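Local coordinates for tetraacyldisaccharide 4'-kinase (Aquifex aeolicus, PDB 4EHX), which phosphorylates the 4'-position of a tetraacyldisaccharide 1-phosphate with ATP, the last step in making lipid IVA, at residues I31-V36 against K145-L150; V67-R72 against V134-D139; E228-S233 against E271-L276. All coordinates share one frame; numbering follows the deposited sequence. Where two conformers were deposited one is given.

Interactions 1 and 2 lie side by side in the P-loop kinase core, their centres 12 Å apart, and interaction 2 is nested along the chain inside the loop that interaction 1 closes. They touch through V36 and L34 on F135 and through L146 and R148 on L137, so the two loops of interaction 1 pack against the face of the sheet that carries F135 and L137. Interaction 3 comes later in the chain and lies across the molecule, its centre 34 Å from that of interaction 2 and 45 Å from that of interaction 1. It pairs strands of the C-terminal alpha/beta region, away from the predicted ATP site beside interaction 2.

Interaction 1. Residues I31-V36 against K145-L150; sequences IKKLPV and KLHRDL
A single beta bridge between K32 and L146 ties the loop that leads into strand 38-43 to the loop that leads into strand 150-156. Two nearly straight backbone bonds make it: K32 N to K145 O (2.7 Å) and H147 N to K32 O (2.8 Å). I31 adds its CG2 branch, which reaches H147 N at 3.5 Å.

Beyond the bridge, K33 and H147 run side by side in the same direction. K33 CG is anti to the backbone N (chi1 173°), and the bent chain lays CD 3.4 Å from H147 CD2, obliquely to the imidazole. The neighbouring ring atom, H147 NE2, fixes the imidazole by donating to D149 OD1 at 3.0 Å; the oxygen lies in the ring plane but is approached from above its own carboxylate plane. K33 NZ turns back to donate to L34 O (2.9 Å). Waters 1 and 2 link it to the D149 carboxylate, K33 NZ and D149 OD1 being 4.4 Å apart. Water 3 joins L34 N to H147 O. On the inner side, L34 and L146 cross at about a right angle.

R148 grips L146 O side-on with NE and NH2. D149 OD2 accepts from V38 N, at the start of strand 38-43, and K145 pairs with D118. Y24 of helix 7-25 packs on I31 and K145, while L34 rests on helix 119-130 and on F135 of strand 134-138.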
ATOM      1  N   ILE A  31     -16.819   7.578  16.747  1.00 24.72           N
ATOM      2  CA  ILE A  31     -16.475   7.371  15.351  1.00 23.43           C
ATOM      3  C   ILE A  31     -16.893   8.626  14.585  1.00 24.78           C
ATOM      4  O   ILE A  31     -18.079   8.955  14.523  1.00 28.82           O
ATOM      5  CB  ILE A  31     -17.144   6.101  14.796  1.00 20.56           C
ATOM      6  CG1 ILE A  31     -16.616   4.879  15.574  1.00 18.49           C
ATOM      7  CG2 ILE A  31     -16.839   5.947  13.290  1.00 22.22           C
ATOM      8  CD1 ILE A  31     -17.323   3.560  15.262  1.00 27.17           C
ATOM      9  N   LYS A  32     -15.912   9.337  14.038  1.00 23.08           N
ATOM     10  CA  LYS A  32     -16.169  10.613  13.356  1.00 25.69           C
ATOM     11  C   LYS A  32     -16.564  10.404  11.901  1.00 25.06           C
ATOM     12  O   LYS A  32     -16.168   9.430  11.288  1.00 22.04           O
ATOM     13  CB  LYS A  32     -14.938  11.514  13.472  1.00 24.99           C
ATOM     14  CG  LYS A  32     -14.509  11.687  14.935  1.00 32.90           C
ATOM     15  CD  LYS A  32     -13.276  12.561  15.097  1.00 41.66           C
ATOM     16  CE  LYS A  32     -13.620  14.023  14.913  1.00 47.94           C
ATOM     17  NZ  LYS A  32     -14.874  14.380  15.632  1.00 55.62           N
ATOM     18  N   LYS A  33     -17.326  11.337  11.341  1.00 23.27           N
ATOM     19  CA  LYS A  33     -17.872  11.145  10.004  1.00 27.81           C
ATOM     20  C   LYS A  33     -17.552  12.312   9.093  1.00 26.35           C
ATOM     21  O   LYS A  33     -18.009  13.427   9.330  1.00 25.62           O
ATOM     22  CB  LYS A  33     -19.392  10.973  10.101  1.00 30.06           C
ATOM     23  CG  LYS A  33     -20.107  10.928   8.763  1.00 31.72           C
ATOM     24  CD  LYS A  33     -20.031   9.568   8.129  1.00 28.67           C
ATOM     25  CE  LYS A  33     -21.035   9.423   6.983  1.00 28.26           C
ATOM     26  NZ  LYS A  33     -20.776  10.401   5.873  1.00 27.34           N
ATOM     27  N   LEU A  34     -16.758  12.070   8.056  1.00 23.55           N
ATOM     28  CA  LEU A  34     -16.540  13.091   7.023  1.00 21.43           C
ATOM     29  C   LEU A  34     -17.767  13.210   6.115  1.00 23.82           C
ATOM     30  O   LEU A  34     -18.511  12.240   5.941  1.00 25.66           O
ATOM     31  CB  LEU A  34     -15.290  12.768   6.196  1.00 20.62           C
ATOM     32  CG  LEU A  34     -13.971  12.940   6.958  1.00 23.70           C
ATOM     33  CD1 LEU A  34     -12.825  12.264   6.199  1.00 21.82           C
ATOM     34  CD2 LEU A  34     -13.660  14.427   7.201  1.00 24.15           C
ATOM     35  N   PRO A  35     -17.994  14.414   5.549  1.00 26.94           N
ATOM     36  CA  PRO A  35     -19.188  14.687   4.737  1.00 30.22           C
ATOM     37  C   PRO A  35     -19.084  14.222   3.286  1.00 37.04           C
ATOM     38  O   PRO A  35     -19.975  14.544   2.506  1.00 34.73           O
ATOM     39  CB  PRO A  35     -19.301  16.216   4.789  1.00 29.85           C
ATOM     40  CG  PRO A  35     -17.881  16.676   4.909  1.00 33.77           C
ATOM     41  CD  PRO A  35     -17.222  15.641   5.817  1.00 24.69           C
ATOM     42  N   VAL A  36     -18.026  13.504   2.915  1.00 22.21           N
ATOM     43  CA  VAL A  36     -18.007  12.838   1.614  1.00 21.03           C
ATOM     44  C   VAL A  36     -17.700  11.362   1.856  1.00 24.76           C
ATOM     45  O   VAL A  36     -17.272  11.006   2.938  1.00 22.92           O
ATOM     46  CB  VAL A  36     -16.956  13.449   0.636  1.00 29.11           C
ATOM     47  CG1 VAL A  36     -17.276  14.907   0.336  1.00 31.32           C
ATOM     48  CG2 VAL A  36     -15.530  13.310   1.191  1.00 23.33           C
ATOM     49  N   LYS A 145     -11.614   5.232  14.502  1.00 19.13           N
ATOM     50  CA  LYS A 145     -12.112   6.563  14.835  1.00 18.41           C
ATOM     51  C   LYS A 145     -12.716   7.273  13.618  1.00 20.38           C
ATOM     52  O   LYS A 145     -13.509   8.192  13.774  1.00 19.93           O
ATOM     53  CB  LYS A 145     -10.991   7.435  15.438  1.00 28.22           C
ATOM     54  CG  LYS A 145     -11.464   8.799  15.956  1.00 48.57           C
ATOM     55  CD  LYS A 145     -10.343   9.850  16.017  1.00 48.69           C
ATOM     56  CE  LYS A 145      -9.099   9.359  16.726  1.00 49.33           C
ATOM     57  NZ  LYS A 145      -8.244  10.506  17.215  1.00 57.19           N
ATOM     58  N   LEU A 146     -12.328   6.872  12.407  1.00 18.98           N
ATOM     59  CA  LEU A 146     -12.920   7.484  11.212  1.00 17.71           C
ATOM     60  C   LEU A 146     -13.910   6.551  10.542  1.00 18.48           C
ATOM     61  O   LEU A 146     -13.552   5.436  10.145  1.00 20.39           O
ATOM     62  CB  LEU A 146     -11.848   7.939  10.203  1.00 18.57           C
ATOM     63  CG  LEU A 146     -12.343   8.522   8.866  1.00 19.95           C
ATOM     64  CD1 LEU A 146     -13.238   9.742   9.080  1.00 17.79           C
ATOM     65  CD2 LEU A 146     -11.127   8.925   7.988  1.00 20.07           C
ATOM     66  N   HIS A 147     -15.161   6.997  10.428  1.00 17.68           N
ATOM     67  CA  HIS A 147     -16.161   6.201   9.725  1.00 18.11           C
ATOM     68  C   HIS A 147     -15.707   5.949   8.297  1.00 18.65           C
ATOM     69  O   HIS A 147     -15.216   6.870   7.636  1.00 20.88           O
ATOM     70  CB  HIS A 147     -17.515   6.915   9.651  1.00 18.77           C
ATOM     71  CG  HIS A 147     -18.507   6.196   8.783  1.00 21.86           C
ATOM     72  ND1 HIS A 147     -19.126   5.029   9.179  1.00 19.99           N
ATOM     73  CD2 HIS A 147     -18.935   6.435   7.520  1.00 23.64           C
ATOM     74  CE1 HIS A 147     -19.908   4.592   8.206  1.00 22.26           C
ATOM     75  NE2 HIS A 147     -19.810   5.428   7.188  1.00 24.63           N
ATOM     76  N   ARG A 148     -15.880   4.720   7.820  1.00 18.17           N
ATOM     77  CA  ARG A 148     -15.741   4.454   6.384  1.00 18.06           C
ATOM     78  C   ARG A 148     -17.031   3.855   5.839  1.00 21.07           C
ATOM     79  O   ARG A 148     -17.675   3.039   6.489  1.00 20.84           O
ATOM     80  CB  ARG A 148     -14.495   3.594   6.049  1.00 18.61           C
ATOM     81  CG  ARG A 148     -14.521   2.115   6.463  1.00 16.29           C
ATOM     82  CD  ARG A 148     -14.543   1.890   7.992  1.00 16.23           C
ATOM     83  NE  ARG A 148     -13.569   2.764   8.674  1.00 18.97           N
ATOM     84  CZ  ARG A 148     -12.265   2.525   8.769  1.00 19.12           C
ATOM     85  NH1 ARG A 148     -11.746   1.405   8.285  1.00 14.97           N
ATOM     86  NH2 ARG A 148     -11.473   3.397   9.391  1.00 17.11           N
ATOM     87  N   ASP A 149     -17.404   4.283   4.641  1.00 18.60           N
ATOM     88  CA  ASP A 149     -18.616   3.808   3.979  1.00 21.38           C
ATOM     89  C   ASP A 149     -18.420   2.457   3.288  1.00 23.64           C
ATOM     90  O   ASP A 149     -19.384   1.725   3.029  1.00 22.10           O
ATOM     91  CB  ASP A 149     -19.068   4.863   2.978  1.00 20.91           C
ATOM     92  CG  ASP A 149     -19.318   6.198   3.648  1.00 28.08           C
ATOM     93  OD1 ASP A 149     -20.367   6.334   4.338  1.00 24.73           O
ATOM     94  OD2 ASP A 149     -18.461   7.099   3.514  1.00 26.07           O
ATOM     95  N   LEU A 150     -17.167   2.133   2.993  1.00 20.48           N
ATOM     96  CA  LEU A 150     -16.830   0.846   2.412  1.00 19.39           C
ATOM     97  C   LEU A 150     -15.500   0.402   2.995  1.00 21.38           C
ATOM     98  O   LEU A 150     -14.454   1.008   2.722  1.00 20.71           O
ATOM     99  CB  LEU A 150     -16.739   0.946   0.883  1.00 22.08           C
ATOM    100  CG  LEU A 150     -16.393  -0.345   0.114  1.00 23.88           C
ATOM    101  CD1 LEU A 150     -17.365  -1.478   0.448  1.00 21.49           C
ATOM    102  CD2 LEU A 150     -16.377  -0.102  -1.390  1.00 23.79           C
TER
HETATM  103  O   HOH W   1     -18.153   9.316   4.968  1.00 21.55           O
HETATM  104  O   HOH W   2     -21.358   8.909   3.665  1.00 42.25           O
HETATM  105  O   HOH W   3     -16.457   9.366   7.262  1.00 18.58           O

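Interaction 2. Residues V67-R72 against V134-D139; sequences VCILSR and VFILDD
L70 and F135 carry the tightly packed part of the pairing of two parallel strands, 67-71 and 134-138. L70 CG stands 3.6 Å from CD1 of the F135 ring, and L70 CD1 lies off-centre over its face. C68 SG sits at the ring edge. On the opposite face, V67 CG1 meets I136 CD1 at 3.8 Å, and I69 CD1 packs on I136 CB. The ladder runs from C68 N to V134 O (3.1 Å) through to L70 N on I136 O (2.8 Å), but stretches to 3.3 Å at D138 N on L70 O.

There the contact turns polar. D138 CG sits between its backbone N and carbonyl carbon (chi1 74°), and OD2 accepts from S71 OG at 2.9 Å with its syn lone pair, less certainly because S71 has two conformers. Water 5 links D138 OD1 to R72 N. An alanine at D138 would probably leave water 5 less firmly placed and the serine hydroxyl without this acceptor.

Four apolar residues, V134 to L137, followed by D138 near K51 of the predicted ATP site, are consistent with a Walker B strand. Strands 38-43 and 112-116 flank the pair, and helix 119-130 packs on C68 and F135.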
ATOM      1  N   VAL A  67     -10.252  12.429  -6.258  1.00 19.82           N
ATOM      2  CA  VAL A  67      -9.860  11.473  -5.209  1.00 19.98           C
ATOM      3  C   VAL A  67      -8.739  12.025  -4.336  1.00 21.13           C
ATOM      4  O   VAL A  67      -7.794  12.658  -4.829  1.00 20.25           O
ATOM      5  CB  VAL A  67      -9.361  10.155  -5.865  1.00 22.24           C
ATOM      6  CG1 VAL A  67      -8.837   9.161  -4.804  1.00 20.22           C
ATOM      7  CG2 VAL A  67     -10.457   9.538  -6.747  1.00 22.46           C
ATOM      8  N   CYS A  68      -8.829  11.777  -3.037  1.00 19.89           N
ATOM      9  CA  CYS A  68      -7.739  12.111  -2.139  1.00 18.40           C
ATOM     10  C   CYS A  68      -7.419  10.913  -1.275  1.00 18.95           C
ATOM     11  O   CYS A  68      -8.309  10.338  -0.649  1.00 19.55           O
ATOM     12  CB  CYS A  68      -8.099  13.315  -1.262  1.00 17.40           C
ATOM     13  SG  CYS A  68      -6.772  13.866  -0.168  1.00 22.51           S
ATOM     14  N   ILE A  69      -6.143  10.547  -1.224  1.00 18.92           N
ATOM     15  CA  ILE A  69      -5.691   9.490  -0.321  1.00 18.80           C
ATOM     16  C   ILE A  69      -5.384  10.092   1.047  1.00 18.31           C
ATOM     17  O   ILE A  69      -4.729  11.121   1.128  1.00 19.71           O
ATOM     18  CB  ILE A  69      -4.375   8.848  -0.816  1.00 21.08           C
ATOM     19  CG1 ILE A  69      -4.494   8.401  -2.275  1.00 24.23           C
ATOM     20  CG2 ILE A  69      -3.931   7.713   0.142  1.00 18.08           C
ATOM     21  CD1 ILE A  69      -5.576   7.408  -2.526  1.00 22.78           C
ATOM     22  N   LEU A  70      -5.860   9.455   2.116  1.00 18.58           N
ATOM     23  CA  LEU A  70      -5.491   9.862   3.463  1.00 16.93           C
ATOM     24  C   LEU A  70      -4.541   8.810   3.980  1.00 20.43           C
ATOM     25  O   LEU A  70      -4.949   7.671   4.249  1.00 19.19           O
ATOM     26  CB  LEU A  70      -6.729   9.952   4.388  1.00 17.85           C
ATOM     27  CG  LEU A  70      -7.826  10.921   3.950  1.00 23.14           C
ATOM     28  CD1 LEU A  70      -9.000  10.907   4.971  1.00 19.75           C
ATOM     29  CD2 LEU A  70      -7.245  12.339   3.821  1.00 24.44           C
ATOM     30  N   SER A  71      -3.273   9.195   4.082  1.00 19.41           N
ATOM     31  CA  SER A  71      -2.206   8.297   4.502  0.50 23.35           C
ATOM     32  C   SER A  71      -1.720   8.666   5.912  1.00 25.47           C
ATOM     33  O   SER A  71      -1.806   9.824   6.319  1.00 26.09           O
ATOM     34  CB  SER A  71      -1.064   8.400   3.486  0.50 23.51           C
ATOM     35  OG  SER A  71      -0.223   7.272   3.517  0.50 21.54           O
ATOM     36  N   ARG A  72      -1.196   7.683   6.643  1.00 27.51           N
ATOM     37  CA  ARG A  72      -0.697   7.911   8.002  1.00 24.85           C
ATOM     38  C   ARG A  72       0.538   8.773   8.035  1.00 31.68           C
ATOM     39  O   ARG A  72       0.630   9.700   8.844  1.00 33.02           O
ATOM     40  CB  ARG A  72      -0.383   6.588   8.707  1.00 25.31           C
ATOM     41  CG  ARG A  72      -0.052   6.767  10.190  1.00 32.17           C
ATOM     42  CD  ARG A  72       0.140   5.425  10.885  1.00 36.89           C
ATOM     43  NE  ARG A  72       0.302   5.581  12.330  1.00 43.79           N
ATOM     44  CZ  ARG A  72       0.449   4.568  13.182  1.00 56.78           C
ATOM     45  NH1 ARG A  72       0.584   4.807  14.480  1.00 56.66           N
ATOM     46  NH2 ARG A  72       0.459   3.315  12.740  1.00 55.64           N
ATOM     47  N   VAL A 134     -14.149  12.027  -2.919  1.00 18.40           N
ATOM     48  CA  VAL A 134     -14.074  10.747  -2.208  1.00 19.67           C
ATOM     49  C   VAL A 134     -12.695  10.594  -1.590  1.00 20.26           C
ATOM     50  O   VAL A 134     -11.701  11.066  -2.158  1.00 20.69           O
ATOM     51  CB  VAL A 134     -14.387   9.548  -3.155  1.00 20.28           C
ATOM     52  CG1 VAL A 134     -13.425   9.539  -4.376  1.00 18.38           C
ATOM     53  CG2 VAL A 134     -14.339   8.216  -2.391  1.00 18.89           C
ATOM     54  N   PHE A 135     -12.627   9.975  -0.411  1.00 19.04           N
ATOM     55  CA  PHE A 135     -11.355   9.656   0.221  1.00 19.31           C
ATOM     56  C   PHE A 135     -11.075   8.167   0.198  1.00 20.35           C
ATOM     57  O   PHE A 135     -11.983   7.348   0.340  1.00 18.57           O
ATOM     58  CB  PHE A 135     -11.346  10.081   1.689  1.00 14.47           C
ATOM     59  CG  PHE A 135     -11.360  11.549   1.882  1.00 21.30           C
ATOM     60  CD1 PHE A 135     -10.217  12.297   1.636  1.00 17.25           C
ATOM     61  CD2 PHE A 135     -12.509  12.187   2.335  1.00 19.77           C
ATOM     62  CE1 PHE A 135     -10.217  13.679   1.831  1.00 21.41           C
ATOM     63  CE2 PHE A 135     -12.520  13.564   2.531  1.00 20.31           C
ATOM     64  CZ  PHE A 135     -11.366  14.308   2.281  1.00 23.84           C
ATOM     65  N   ILE A 136      -9.805   7.820   0.021  1.00 19.53           N
ATOM     66  CA  ILE A 136      -9.385   6.439   0.205  1.00 13.62           C
ATOM     67  C   ILE A 136      -8.404   6.441   1.375  1.00 17.20           C
ATOM     68  O   ILE A 136      -7.432   7.203   1.376  1.00 16.51           O
ATOM     69  CB  ILE A 136      -8.668   5.884  -1.048  1.00 16.06           C
ATOM     70  CG1 ILE A 136      -9.628   5.793  -2.249  1.00 20.29           C
ATOM     71  CG2 ILE A 136      -8.037   4.527  -0.752  1.00 16.21           C
ATOM     72  CD1 ILE A 136      -8.879   5.607  -3.586  1.00 17.85           C
ATOM     73  N   LEU A 137      -8.650   5.599   2.373  1.00 15.09           N
ATOM     74  CA  LEU A 137      -7.673   5.475   3.441  1.00 16.70           C
ATOM     75  C   LEU A 137      -6.712   4.397   2.978  1.00 22.75           C
ATOM     76  O   LEU A 137      -7.115   3.256   2.704  1.00 22.87           O
ATOM     77  CB  LEU A 137      -8.321   5.023   4.762  1.00 17.40           C
ATOM     78  CG  LEU A 137      -9.623   5.707   5.197  1.00 20.81           C
ATOM     79  CD1 LEU A 137     -10.008   5.254   6.630  1.00 22.48           C
ATOM     80  CD2 LEU A 137      -9.478   7.230   5.156  1.00 23.48           C
ATOM     81  N   ASP A 138      -5.442   4.737   2.856  1.00 17.76           N
ATOM     82  CA  ASP A 138      -4.505   3.669   2.603  1.00 23.69           C
ATOM     83  C   ASP A 138      -4.113   3.164   3.998  1.00 20.84           C
ATOM     84  O   ASP A 138      -3.707   3.924   4.881  1.00 35.52           O
ATOM     85  CB  ASP A 138      -3.331   4.090   1.710  1.00 36.89           C
ATOM     86  CG  ASP A 138      -2.337   4.948   2.425  1.00 41.48           C
ATOM     87  OD1 ASP A 138      -2.713   5.506   3.464  1.00 41.25           O
ATOM     88  OD2 ASP A 138      -1.187   5.080   1.944  1.00 32.42           O
ATOM     89  N   ASP A 139      -4.295   1.887   4.210  1.00 30.01           N
ATOM     90  CA  ASP A 139      -3.990   1.319   5.497  1.00 21.68           C
ATOM     91  C   ASP A 139      -4.892   1.879   6.607  1.00 23.23           C
ATOM     92  O   ASP A 139      -4.420   2.399   7.620  1.00 20.60           O
ATOM     93  CB  ASP A 139      -2.508   1.509   5.829  1.00 24.75           C
ATOM     94  CG  ASP A 139      -2.042   0.512   6.857  1.00 31.97           C
ATOM     95  OD1 ASP A 139      -2.644  -0.581   6.879  1.00 26.38           O
ATOM     96  OD2 ASP A 139      -1.125   0.811   7.648  1.00 35.29           O
TER
HETATM   97  O   HOH W   4      -4.749   5.735   6.212  1.00 28.70           O
HETATM   98  O   HOH W   5      -1.415   5.071   5.774  1.00 31.22           O
HETATM   99  O   HOH W   6      -1.697   2.813  10.105  1.00 54.65           O

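Interaction 3. Residues E228-S233 against E271-L276; sequences EVIAFS and EGEIYL
I230 and Y275 lie side by side and point the same way, the isoleucine touching CD2, CE2 and OH of the phenol. I230 CB is 3.6 Å from Y275 CD2, CG2 is near CE2, and CD1 extends as far as the hydroxyl, 4.0 Å from OH. Both residues carry CG or CG1 anti to the carbonyl carbon (chi1 -63° for I230 and -61° for Y275), which starts the two side chains off alike. The Y275 hydroxyl takes its hydrogen bond elsewhere, from E270 N. F232, two residues further along the strand than I230, approaches Y275 as well: its first torsion sets CG between the backbone N and the carbonyl carbon (chi1 68°), and the rim atom CE2 comes 3.9 Å from Y275 CB, which lies near the plane of the F232 ring.

Strands 229-233 and 275-277 are parallel neighbours in the C-terminal alpha/beta region of LpxK, with strand 252-257 beyond the first and strand 291-300 beyond the second. Their backbones are joined by I230 N to I274 O, L276 N to I230 O and F232 N to L276 O, each 3.0 Å long.

On the other face, V229 spreads its two methyls over separate partners: CG1 faces I274 CG2 at 4.0 Å, and CG2 meets L276 CD1 at 3.9 Å. L245 of helix 237-248 packs on A231 and L276 there. At the outer end, water 7 donates to E228 O and E273 OE1 and accepts from I274 N, while E273 OE1 also pairs with K253.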
ATOM      1  N   GLU A 228      21.441  -6.950 -20.703  1.00 53.81           N
ATOM      2  CA  GLU A 228      21.546  -7.433 -19.329  1.00 57.60           C
ATOM      3  C   GLU A 228      21.472  -6.214 -18.414  1.00 55.31           C
ATOM      4  O   GLU A 228      21.925  -5.131 -18.783  1.00 49.28           O
ATOM      5  CB  GLU A 228      22.861  -8.179 -19.101  1.00 65.17           C
ATOM      6  CG  GLU A 228      22.995  -9.470 -19.896  1.00 76.64           C
ATOM      7  CD  GLU A 228      24.312 -10.189 -19.640  1.00 84.97           C
ATOM      8  OE1 GLU A 228      25.280  -9.537 -19.192  1.00 83.87           O
ATOM      9  OE2 GLU A 228      24.378 -11.410 -19.890  1.00 87.74           O
ATOM     10  N   VAL A 229      20.898  -6.374 -17.229  1.00 52.05           N
ATOM     11  CA  VAL A 229      20.736  -5.233 -16.338  1.00 41.04           C
ATOM     12  C   VAL A 229      21.544  -5.390 -15.064  1.00 43.57           C
ATOM     13  O   VAL A 229      21.960  -6.491 -14.701  1.00 46.22           O
ATOM     14  CB  VAL A 229      19.267  -5.025 -15.951  1.00 41.46           C
ATOM     15  CG1 VAL A 229      18.414  -4.836 -17.192  1.00 41.10           C
ATOM     16  CG2 VAL A 229      18.778  -6.203 -15.122  1.00 38.58           C
ATOM     17  N   ILE A 230      21.763  -4.272 -14.387  1.00 37.18           N
ATOM     18  CA  ILE A 230      22.312  -4.282 -13.043  1.00 37.82           C
ATOM     19  C   ILE A 230      21.151  -3.999 -12.098  1.00 45.29           C
ATOM     20  O   ILE A 230      20.491  -2.971 -12.213  1.00 38.26           O
ATOM     21  CB  ILE A 230      23.388  -3.199 -12.878  1.00 36.85           C
ATOM     22  CG1 ILE A 230      24.568  -3.481 -13.814  1.00 37.65           C
ATOM     23  CG2 ILE A 230      23.855  -3.135 -11.439  1.00 43.96           C
ATOM     24  CD1 ILE A 230      25.520  -2.317 -13.968  1.00 44.78           C
ATOM     25  N   ALA A 231      20.884  -4.919 -11.182  1.00 37.60           N
ATOM     26  CA  ALA A 231      19.776  -4.748 -10.252  1.00 39.91           C
ATOM     27  C   ALA A 231      20.284  -4.449  -8.849  1.00 44.70           C
ATOM     28  O   ALA A 231      21.386  -4.863  -8.467  1.00 42.02           O
ATOM     29  CB  ALA A 231      18.887  -5.983 -10.243  1.00 45.33           C
ATOM     30  N   PHE A 232      19.470  -3.731  -8.081  1.00 40.66           N
ATOM     31  CA  PHE A 232      19.829  -3.384  -6.717  1.00 39.94           C
ATOM     32  C   PHE A 232      18.611  -3.071  -5.853  1.00 40.34           C
ATOM     33  O   PHE A 232      17.548  -2.692  -6.352  1.00 37.18           O
ATOM     34  CB  PHE A 232      20.857  -2.247  -6.680  1.00 41.37           C
ATOM     35  CG  PHE A 232      20.328  -0.914  -7.145  1.00 36.70           C
ATOM     36  CD1 PHE A 232      19.680  -0.062  -6.260  1.00 38.30           C
ATOM     37  CD2 PHE A 232      20.513  -0.499  -8.456  1.00 35.78           C
ATOM     38  CE1 PHE A 232      19.205   1.166  -6.676  1.00 34.91           C
ATOM     39  CE2 PHE A 232      20.039   0.735  -8.884  1.00 33.80           C
ATOM     40  CZ  PHE A 232      19.389   1.568  -7.992  1.00 34.03           C
ATOM     41  N   SER A 233      18.770  -3.254  -4.551  1.00 39.43           N
ATOM     42  CA  SER A 233      17.665  -3.086  -3.625  1.00 52.86           C
ATOM     43  C   SER A 233      18.154  -2.435  -2.344  1.00 61.92           C
ATOM     44  O   SER A 233      19.235  -2.752  -1.845  1.00 54.99           O
ATOM     45  CB  SER A 233      17.013  -4.434  -3.319  1.00 61.82           C
ATOM     46  OG  SER A 233      15.816  -4.250  -2.587  1.00 73.85           O
ATOM     47  N   GLU A 271      26.927   5.592 -17.003  1.00 30.67           N
ATOM     48  CA  GLU A 271      26.312   5.991 -18.259  1.00 36.47           C
ATOM     49  C   GLU A 271      26.279   4.792 -19.193  1.00 34.11           C
ATOM     50  O   GLU A 271      27.287   4.091 -19.358  1.00 38.31           O
ATOM     51  CB  GLU A 271      27.133   7.119 -18.895  1.00 43.71           C
ATOM     52  CG  GLU A 271      26.481   7.800 -20.090  1.00 50.28           C
ATOM     53  CD  GLU A 271      27.362   8.882 -20.716  1.00 55.04           C
ATOM     54  OE1 GLU A 271      26.856   9.621 -21.587  1.00 66.18           O
ATOM     55  OE2 GLU A 271      28.554   8.991 -20.355  1.00 38.08           O
ATOM     56  N   GLY A 272      25.126   4.543 -19.803  1.00 43.80           N
ATOM     57  CA  GLY A 272      25.031   3.484 -20.790  1.00 47.43           C
ATOM     58  C   GLY A 272      24.552   2.144 -20.256  1.00 56.70           C
ATOM     59  O   GLY A 272      24.253   1.239 -21.036  1.00 58.94           O
ATOM     60  N   GLU A 273      24.485   2.000 -18.936  1.00 39.95           N
ATOM     61  CA  GLU A 273      23.959   0.763 -18.359  1.00 35.68           C
ATOM     62  C   GLU A 273      22.501   0.964 -17.961  1.00 28.95           C
ATOM     63  O   GLU A 273      22.056   2.097 -17.745  1.00 31.71           O
ATOM     64  CB  GLU A 273      24.786   0.301 -17.152  1.00 37.96           C
ATOM     65  CG  GLU A 273      26.257   0.023 -17.449  1.00 43.65           C
ATOM     66  CD  GLU A 273      26.495  -1.321 -18.131  1.00 55.00           C
ATOM     67  OE1 GLU A 273      25.619  -2.203 -18.030  1.00 44.36           O
ATOM     68  OE2 GLU A 273      27.563  -1.498 -18.765  1.00 56.58           O
ATOM     69  N   ILE A 274      21.764  -0.140 -17.872  1.00 29.83           N
ATOM     70  CA  ILE A 274      20.387  -0.117 -17.399  1.00 30.59           C
ATOM     71  C   ILE A 274      20.287  -0.744 -16.020  1.00 30.79           C
ATOM     72  O   ILE A 274      20.842  -1.810 -15.779  1.00 39.58           O
ATOM     73  CB  ILE A 274      19.446  -0.875 -18.347  1.00 35.93           C
ATOM     74  CG1 ILE A 274      19.481  -0.230 -19.734  1.00 43.25           C
ATOM     75  CG2 ILE A 274      18.017  -0.902 -17.769  1.00 33.10           C
ATOM     76  CD1 ILE A 274      18.659  -0.964 -20.773  1.00 57.37           C
ATOM     77  N   TYR A 275      19.579  -0.066 -15.119  1.00 33.28           N
ATOM     78  CA  TYR A 275      19.413  -0.544 -13.754  1.00 33.62           C
ATOM     79  C   TYR A 275      17.953  -0.844 -13.457  1.00 33.70           C
ATOM     80  O   TYR A 275      17.048  -0.158 -13.943  1.00 29.48           O
ATOM     81  CB  TYR A 275      19.924   0.484 -12.737  1.00 27.37           C
ATOM     82  CG  TYR A 275      21.396   0.796 -12.875  1.00 35.42           C
ATOM     83  CD1 TYR A 275      21.845   1.699 -13.822  1.00 28.10           C
ATOM     84  CD2 TYR A 275      22.333   0.179 -12.061  1.00 28.61           C
ATOM     85  CE1 TYR A 275      23.202   1.979 -13.964  1.00 27.76           C
ATOM     86  CE2 TYR A 275      23.684   0.450 -12.191  1.00 30.71           C
ATOM     87  CZ  TYR A 275      24.111   1.350 -13.144  1.00 27.23           C
ATOM     88  OH  TYR A 275      25.449   1.612 -13.259  1.00 34.10           O
ATOM     89  N   LEU A 276      17.744  -1.871 -12.642  1.00 30.53           N
ATOM     90  CA  LEU A 276      16.428  -2.177 -12.088  1.00 27.42           C
ATOM     91  C   LEU A 276      16.505  -2.137 -10.576  1.00 34.29           C
ATOM     92  O   LEU A 276      17.466  -2.624  -9.984  1.00 38.29           O
ATOM     93  CB  LEU A 276      15.949  -3.560 -12.540  1.00 31.25           C
ATOM     94  CG  LEU A 276      15.773  -3.703 -14.050  1.00 41.58           C
ATOM     95  CD1 LEU A 276      15.115  -5.033 -14.387  1.00 42.83           C
ATOM     96  CD2 LEU A 276      14.954  -2.532 -14.582  1.00 39.89           C
TER
HETATM   97  O   HOH W   7      23.033  -2.607 -18.643  1.00 43.33           O